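Local coordinates for protein endo-1,3-beta-glucanase, family GH16 (Zobellia galactanivorans, PDB 5FUI) that probably uses this C-terminal family 6 carbohydrate-binding module to hold laminarin, the beta-1,3-glucan that a laminarinase of this family cleaves, at residues Ser54-Ala65 / Trp98-Ala109. Residues are numbered along the deposited sequence; the frame is centred on the assembly and turned at random.
Sequences SSGNYLIEYRVA and WTTVSQTVNVSA
With CG set beside the backbone N (chi1 -56°), Tyr-62 points its ring to the buried face, beside Gln-103, whose CG is lodged between its N and carbonyl carbon (chi1 65°) and whose chain, extended beyond, brings OE1 to the ring's edge. The two strands, 56-65 and 98-107, run antiparallel in the four-stranded sheet of the CBM6 beta-sandwich; 98-107 is an edge strand, and 124-131 flanks 56-65 on its other side. Paired N-H···O=C bonds join them from Gly-56 with Val-107 to Val-64 with Thr-99.

Tyr-62 OH donates to Gln-103 OE1 at 2.7 Å, meeting the carbonyl from above its plane, with ring and amide planes 72° apart. Ser-75 OG of the facing sheet bonds the same oxygen, and this double grip, with NE2 bonded elsewhere, probably holds the amide in one orientation. On the same inward face Tyr-58 CE1 touches Val-107 CB at 4.0 Å and Val-64 CG2 meets Val-101 CG2, while Leu-84 of the facing sheet packs on Val-107 and Leu-87 on Gln-103 and Tyr-62.

The face of Arg-63, Glu-61 and Thr-100 is mostly polar. The Arg-63 guanidinium lies against Trp-98, with NE 3.4 Å from Trp-98 CB, and NH1 donates to Thr-100 OG1 at 2.9 Å; NH2 is salt-bridged to Glu-31. Glu-61, bridged to Arg-129, rests OE2 on Thr-100 CG2. Beyond the last pair, the Trp-98 indole takes Ala-65 CB over its six-membered ring in a CH-pi contact, 3.8 Å from the centroid.

At the opposite end of the pair, just before 56-65 begins and after 98-107 stops, Ser-55 OG receives the Ala-109 N-H in a nearly straight bond, 2.8 Å from N to OG.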
ATOM      1  N   SER A  54     -16.469  -8.666  -6.807  1.00 14.21           N
ATOM      2  CA  SER A  54     -17.694  -8.863  -6.071  1.00 14.37           C
ATOM      3  C   SER A  54     -17.847  -7.764  -4.961  1.00 18.58           C
ATOM      4  O   SER A  54     -16.858  -7.077  -4.552  1.00 18.07           O
ATOM      5  CB  SER A  54     -17.843 -10.284  -5.556  1.00 22.19           C
ATOM      6  OG  SER A  54     -16.828 -10.597  -4.704  1.00 28.35           O
ATOM      7  N   SER A  55     -19.069  -7.533  -4.503  1.00 14.86           N
ATOM      8  CA  SER A  55     -19.327  -6.601  -3.417  1.00 15.35           C
ATOM      9  C   SER A  55     -19.179  -7.386  -2.134  1.00 15.65           C
ATOM     10  O   SER A  55     -19.754  -8.471  -1.949  1.00 20.53           O
ATOM     11  CB  SER A  55     -20.717  -6.093  -3.541  1.00 14.16           C
ATOM     12  OG  SER A  55     -20.872  -5.364  -4.756  1.00 16.22           O
ATOM     13  N   GLY A  56     -18.426  -6.883  -1.194  1.00 13.73           N
ATOM     14  CA  GLY A  56     -18.306  -7.626   0.023  1.00 12.81           C
ATOM     15  C   GLY A  56     -16.987  -7.263   0.708  1.00 12.98           C
ATOM     16  O   GLY A  56     -16.339  -6.226   0.371  1.00 13.14           O
ATOM     17  N   ASN A  57     -16.615  -8.069   1.673  1.00 14.60           N
ATOM     18  CA  ASN A  57     -15.438  -7.803   2.469  1.00 13.08           C
ATOM     19  C   ASN A  57     -14.196  -8.382   1.846  1.00 15.48           C
ATOM     20  O   ASN A  57     -14.186  -9.504   1.381  1.00 20.69           O
ATOM     21  CB  ASN A  57     -15.642  -8.199   3.926  1.00 16.92           C
ATOM     22  CG  ASN A  57     -16.775  -7.388   4.549  1.00 31.77           C
ATOM     23  OD1 ASN A  57     -16.841  -6.132   4.474  1.00 34.10           O
ATOM     24  ND2 ASN A  57     -17.707  -8.117   5.107  1.00 27.19           N
ATOM     25  N   TYR A  58     -13.171  -7.571   1.784  1.00 12.50           N
ATOM     26  CA  TYR A  58     -11.881  -8.001   1.258  1.00 11.41           C
ATOM     27  C   TYR A  58     -10.795  -7.868   2.337  1.00 11.21           C
ATOM     28  O   TYR A  58     -10.833  -6.916   3.178  1.00 12.96           O
ATOM     29  CB  TYR A  58     -11.429  -7.069   0.126  1.00 12.40           C
ATOM     30  CG  TYR A  58     -12.215  -7.252  -1.136  1.00 13.20           C
ATOM     31  CD1 TYR A  58     -13.483  -6.707  -1.291  1.00 14.15           C
ATOM     32  CD2 TYR A  58     -11.707  -8.042  -2.181  1.00 14.91           C
ATOM     33  CE1 TYR A  58     -14.215  -6.867  -2.440  1.00 13.94           C
ATOM     34  CE2 TYR A  58     -12.397  -8.250  -3.375  1.00 16.50           C
ATOM     35  CZ  TYR A  58     -13.687  -7.659  -3.503  1.00 14.57           C
ATOM     36  OH  TYR A  58     -14.380  -7.896  -4.686  1.00 14.07           O
ATOM     37  N   LEU A  59      -9.828  -8.779   2.243  1.00  9.73           N
ATOM     38  CA  LEU A  59      -8.578  -8.608   3.036  1.00 10.40           C
ATOM     39  C   LEU A  59      -7.589  -7.911   2.111  1.00 10.48           C
ATOM     40  O   LEU A  59      -7.310  -8.406   0.975  1.00 11.99           O
ATOM     41  CB  LEU A  59      -8.028 -10.010   3.476  1.00 10.47           C
ATOM     42  CG  LEU A  59      -6.742  -9.905   4.315  1.00 11.35           C
ATOM     43  CD1 LEU A  59      -7.072  -9.290   5.678  1.00 12.75           C
ATOM     44  CD2 LEU A  59      -6.192 -11.385   4.436  1.00 14.15           C
ATOM     45  N   ILE A  60      -7.024  -6.794   2.605  1.00  9.30           N
ATOM     46  CA  ILE A  60      -5.980  -6.128   1.820  1.00  9.62           C
ATOM     47  C   ILE A  60      -4.710  -6.134   2.712  1.00  9.09           C
ATOM     48  O   ILE A  60      -4.688  -5.630   3.833  1.00 10.59           O
ATOM     49  CB  ILE A  60      -6.315  -4.696   1.401  1.00  8.72           C
ATOM     50  CG1 ILE A  60      -7.756  -4.643   0.723  1.00  9.97           C
ATOM     51  CG2 ILE A  60      -5.189  -4.226   0.465  1.00 11.36           C
ATOM     52  CD1 ILE A  60      -8.060  -3.236   0.167  1.00 11.61           C
ATOM     53  N   GLU A  61      -3.692  -6.804   2.161  1.00  9.72           N
ATOM     54  CA  GLU A  61      -2.378  -7.005   2.840  1.00  9.87           C
ATOM     55  C   GLU A  61      -1.357  -6.094   2.242  1.00  9.58           C
ATOM     56  O   GLU A  61      -1.392  -5.853   1.027  1.00  9.92           O
ATOM     57  CB  GLU A  61      -1.862  -8.432   2.643  1.00 10.10           C
ATOM     58  CG  GLU A  61      -2.649  -9.519   3.419  1.00 11.77           C
ATOM     59  CD  GLU A  61      -2.207 -10.850   2.906  1.00 15.20           C
ATOM     60  OE1 GLU A  61      -2.692 -11.248   1.821  1.00 14.15           O
ATOM     61  OE2 GLU A  61      -1.323 -11.517   3.561  1.00 21.19           O
ATOM     62  N   TYR A  62      -0.452  -5.601   3.082  1.00  8.35           N
ATOM     63  CA  TYR A  62       0.600  -4.677   2.687  1.00  8.04           C
ATOM     64  C   TYR A  62       1.919  -5.184   3.215  1.00  8.55           C
ATOM     65  O   TYR A  62       2.079  -5.382   4.435  1.00  9.00           O
ATOM     66  CB  TYR A  62       0.356  -3.219   3.240  1.00  8.64           C
ATOM     67  CG  TYR A  62      -0.991  -2.665   2.831  1.00  8.16           C
ATOM     68  CD1 TYR A  62      -2.133  -2.909   3.537  1.00  8.41           C
ATOM     69  CD2 TYR A  62      -1.087  -1.893   1.645  1.00  9.88           C
ATOM     70  CE1 TYR A  62      -3.357  -2.367   3.111  1.00  8.18           C
ATOM     71  CE2 TYR A  62      -2.309  -1.351   1.204  1.00  9.76           C
ATOM     72  CZ  TYR A  62      -3.407  -1.615   1.931  1.00  8.54           C
ATOM     73  OH  TYR A  62      -4.594  -1.060   1.531  1.00  9.87           O
ATOM     74  N   ARG A  63       2.858  -5.437   2.299  1.00  7.80           N
ATOM     75  CA  ARG A  63       4.202  -5.944   2.652  1.00  8.41           C
ATOM     76  C   ARG A  63       5.096  -4.770   2.855  1.00  7.85           C
ATOM     77  O   ARG A  63       5.457  -4.049   1.915  1.00  9.81           O
ATOM     78  CB  ARG A  63       4.690  -6.909   1.586  1.00  8.32           C
ATOM     79  CG  ARG A  63       6.018  -7.660   1.872  1.00 10.03           C
ATOM     80  CD  ARG A  63       5.737  -8.624   3.042  1.00  9.96           C
ATOM     81  NE  ARG A  63       6.913  -9.492   3.262  1.00  8.94           N
ATOM     82  CZ  ARG A  63       6.998 -10.354   4.280  1.00 10.38           C
ATOM     83  NH1 ARG A  63       5.994 -10.473   5.186  1.00 11.75           N
ATOM     84  NH2 ARG A  63       8.120 -11.095   4.439  1.00 12.77           N
ATOM     85  N   VAL A  64       5.391  -4.502   4.132  1.00  7.89           N
ATOM     86  CA  VAL A  64       5.996  -3.197   4.574  1.00  8.49           C
ATOM     87  C   VAL A  64       7.239  -3.406   5.447  1.00  9.04           C
ATOM     88  O   VAL A  64       7.416  -4.477   6.032  1.00  9.26           O
ATOM     89  CB  VAL A  64       4.969  -2.310   5.344  1.00  7.55           C
ATOM     90  CG1 VAL A  64       3.849  -1.884   4.357  1.00  9.08           C
ATOM     91  CG2 VAL A  64       4.386  -3.008   6.573  1.00  9.76           C
ATOM     92  N   ALA A  65       8.082  -2.373   5.563  1.00  8.26           N
ATOM     93  CA  ALA A  65       9.211  -2.397   6.478  1.00  8.42           C
ATOM     94  C   ALA A  65       9.440  -1.022   7.027  1.00  9.62           C
ATOM     95  O   ALA A  65       9.119   0.002   6.349  1.00  9.33           O
ATOM     96  CB  ALA A  65      10.455  -2.784   5.654  1.00  9.70           C
ATOM     97  N   TRP A  98      10.960  -7.180   6.431  1.00  9.13           N
ATOM     98  CA  TRP A  98       9.568  -7.029   5.931  1.00  9.91           C
ATOM     99  C   TRP A  98       8.592  -7.750   6.794  1.00 10.96           C
ATOM    100  O   TRP A  98       8.909  -8.784   7.421  1.00 11.75           O
ATOM    101  CB  TRP A  98       9.521  -7.637   4.503  1.00  9.86           C
ATOM    102  CG  TRP A  98      10.390  -6.851   3.598  1.00 10.83           C
ATOM    103  CD1 TRP A  98      11.722  -7.133   3.226  1.00 11.15           C
ATOM    104  CD2 TRP A  98      10.016  -5.595   2.980  1.00 10.66           C
ATOM    105  NE1 TRP A  98      12.204  -6.093   2.436  1.00 10.06           N
ATOM    106  CE2 TRP A  98      11.216  -5.130   2.261  1.00  9.85           C
ATOM    107  CE3 TRP A  98       8.850  -4.834   2.926  1.00 10.87           C
ATOM    108  CZ2 TRP A  98      11.229  -3.919   1.548  1.00  9.98           C
ATOM    109  CZ3 TRP A  98       8.917  -3.575   2.262  1.00 10.63           C
ATOM    110  CH2 TRP A  98      10.059  -3.156   1.538  1.00 11.04           C
ATOM    111  N   THR A  99       7.354  -7.210   6.830  1.00  8.55           N
ATOM    112  CA  THR A  99       6.251  -7.821   7.550  1.00  9.75           C
ATOM    113  C   THR A  99       4.955  -7.512   6.801  1.00  8.19           C
ATOM    114  O   THR A  99       4.937  -6.574   5.976  1.00 10.24           O
ATOM    115  CB  THR A  99       6.224  -7.303   9.043  1.00 11.70           C
ATOM    116  OG1 THR A  99       5.387  -8.224   9.765  1.00 13.79           O
ATOM    117  CG2 THR A  99       5.648  -5.852   9.109  1.00 11.19           C
ATOM    118  N   THR A 100       3.912  -8.274   7.055  1.00  9.80           N
ATOM    119  CA  THR A 100       2.647  -8.025   6.364  1.00  9.47           C
ATOM    120  C   THR A 100       1.558  -7.554   7.308  1.00  9.38           C
ATOM    121  O   THR A 100       1.211  -8.240   8.287  1.00 11.02           O
ATOM    122  CB  THR A 100       2.177  -9.320   5.681  1.00  8.59           C
ATOM    123  OG1 THR A 100       3.221  -9.776   4.779  1.00  9.97           O
ATOM    124  CG2 THR A 100       0.939  -9.045   4.791  1.00  9.70           C
ATOM    125  N   VAL A 101       1.103  -6.310   7.085  1.00  8.59           N
ATOM    126  CA  VAL A 101      -0.049  -5.806   7.851  1.00  8.78           C
ATOM    127  C   VAL A 101      -1.271  -5.857   6.937  1.00  9.83           C
ATOM    128  O   VAL A 101      -1.169  -6.022   5.710  1.00 10.07           O
ATOM    129  CB  VAL A 101       0.211  -4.364   8.405  1.00  9.83           C
ATOM    130  CG1 VAL A 101       1.405  -4.403   9.419  1.00 13.91           C
ATOM    131  CG2 VAL A 101       0.446  -3.365   7.221  1.00 11.55           C
ATOM    132  N   SER A 102      -2.435  -5.640   7.528  1.00  8.65           N
ATOM    133  CA  SER A 102      -3.664  -5.753   6.718  1.00  9.89           C
ATOM    134  C   SER A 102      -4.788  -4.878   7.224  1.00  9.12           C
ATOM    135  O   SER A 102      -4.776  -4.398   8.346  1.00 11.18           O
ATOM    136  CB  SER A 102      -4.125  -7.192   6.606  1.00  9.99           C
ATOM    137  OG  SER A 102      -4.618  -7.649   7.909  1.00  9.47           O
ATOM    138  N   GLN A 103      -5.793  -4.738   6.371  1.00  7.99           N
ATOM    139  CA  GLN A 103      -7.083  -4.202   6.770  1.00  9.34           C
ATOM    140  C   GLN A 103      -8.156  -5.068   6.119  1.00  9.83           C
ATOM    141  O   GLN A 103      -7.911  -5.662   5.087  1.00 10.69           O
ATOM    142  CB  GLN A 103      -7.188  -2.744   6.316  1.00 10.42           C
ATOM    143  CG  GLN A 103      -7.194  -2.586   4.794  1.00 10.70           C
ATOM    144  CD  GLN A 103      -7.062  -1.158   4.278  1.00  9.89           C
ATOM    145  OE1 GLN A 103      -6.776  -1.004   3.109  1.00 13.11           O
ATOM    146  NE2 GLN A 103      -7.306  -0.155   5.076  1.00  9.09           N
ATOM    147  N   THR A 104      -9.308  -5.135   6.771  1.00 11.36           N
ATOM    148  CA  THR A 104     -10.483  -5.840   6.215  1.00 12.66           C
ATOM    149  C   THR A 104     -11.561  -4.832   5.972  1.00 13.58           C
ATOM    150  O   THR A 104     -12.009  -4.161   6.944  1.00 17.33           O
ATOM    151  CB  THR A 104     -10.955  -6.973   7.155  1.00 12.61           C
ATOM    152  OG1 THR A 104      -9.910  -7.935   7.334  1.00 16.77           O
ATOM    153  CG2 THR A 104     -12.121  -7.731   6.589  1.00 17.52           C
ATOM    154  N   VAL A 105     -11.912  -4.648   4.689  1.00 13.20           N
ATOM    155  CA  VAL A 105     -12.788  -3.544   4.372  0.50 15.68           C
ATOM    156  C   VAL A 105     -13.845  -3.975   3.332  1.00 13.59           C
ATOM    157  O   VAL A 105     -13.661  -4.898   2.585  1.00 12.85           O
ATOM    158  CB  VAL A 105     -11.903  -2.313   4.044  0.50 15.18           C
ATOM    159  CG1 VAL A 105     -10.940  -2.566   2.867  0.50 14.74           C
ATOM    160  CG2 VAL A 105     -12.676  -1.018   3.945  0.50 21.37           C
ATOM    161  N   ASN A 106     -14.960  -3.269   3.289  1.00 13.18           N
ATOM    162  CA  ASN A 106     -16.062  -3.604   2.419  1.00 12.31           C
ATOM    163  C   ASN A 106     -16.070  -2.710   1.208  1.00 15.25           C
ATOM    164  O   ASN A 106     -16.010  -1.519   1.348  1.00 17.33           O
ATOM    165  CB  ASN A 106     -17.336  -3.418   3.233  1.00 14.80           C
ATOM    166  CG  ASN A 106     -18.560  -3.962   2.548  1.00 23.80           C
ATOM    167  OD1 ASN A 106     -19.057  -5.011   2.922  1.00 26.23           O
ATOM    168  ND2 ASN A 106     -19.097  -3.214   1.587  1.00 23.30           N
ATOM    169  N   VAL A 107     -16.103  -3.320   0.025  1.00 12.04           N
ATOM    170  CA  VAL A 107     -16.021  -2.591  -1.230  1.00 13.78           C
ATOM    171  C   VAL A 107     -17.140  -3.092  -2.116  1.00 12.43           C
ATOM    172  O   VAL A 107     -17.325  -4.294  -2.195  1.00 15.62           O
ATOM    173  CB  VAL A 107     -14.642  -2.876  -1.905  1.00 16.62           C
ATOM    174  CG1 VAL A 107     -14.541  -2.075  -3.178  1.00 17.09           C
ATOM    175  CG2 VAL A 107     -13.546  -2.413  -0.947  1.00 17.25           C
ATOM    176  N   SER A 108     -17.877  -2.190  -2.798  1.00 13.26           N
ATOM    177  CA  SER A 108     -18.850  -2.695  -3.797  0.50 16.26           C
ATOM    178  C   SER A 108     -18.125  -2.990  -5.119  1.00 13.85           C
ATOM    179  O   SER A 108     -17.092  -2.329  -5.516  1.00 14.79           O
ATOM    180  CB  SER A 108     -20.015  -1.727  -4.012  0.50 20.20           C
ATOM    181  OG  SER A 108     -19.499  -0.517  -4.492  0.50 22.05           O
ATOM    182  N   ALA A 109     -18.626  -3.999  -5.829  1.00 13.75           N
ATOM    183  CA  ALA A 109     -17.951  -4.403  -7.062  1.00 13.96           C
ATOM    184  C   ALA A 109     -17.673  -3.272  -8.070  1.00 16.17           C
ATOM    185  O   ALA A 109     -18.553  -2.417  -8.386  1.00 17.22           O
ATOM    186  CB  ALA A 109     -18.736  -5.570  -7.747  1.00 15.09           C
TER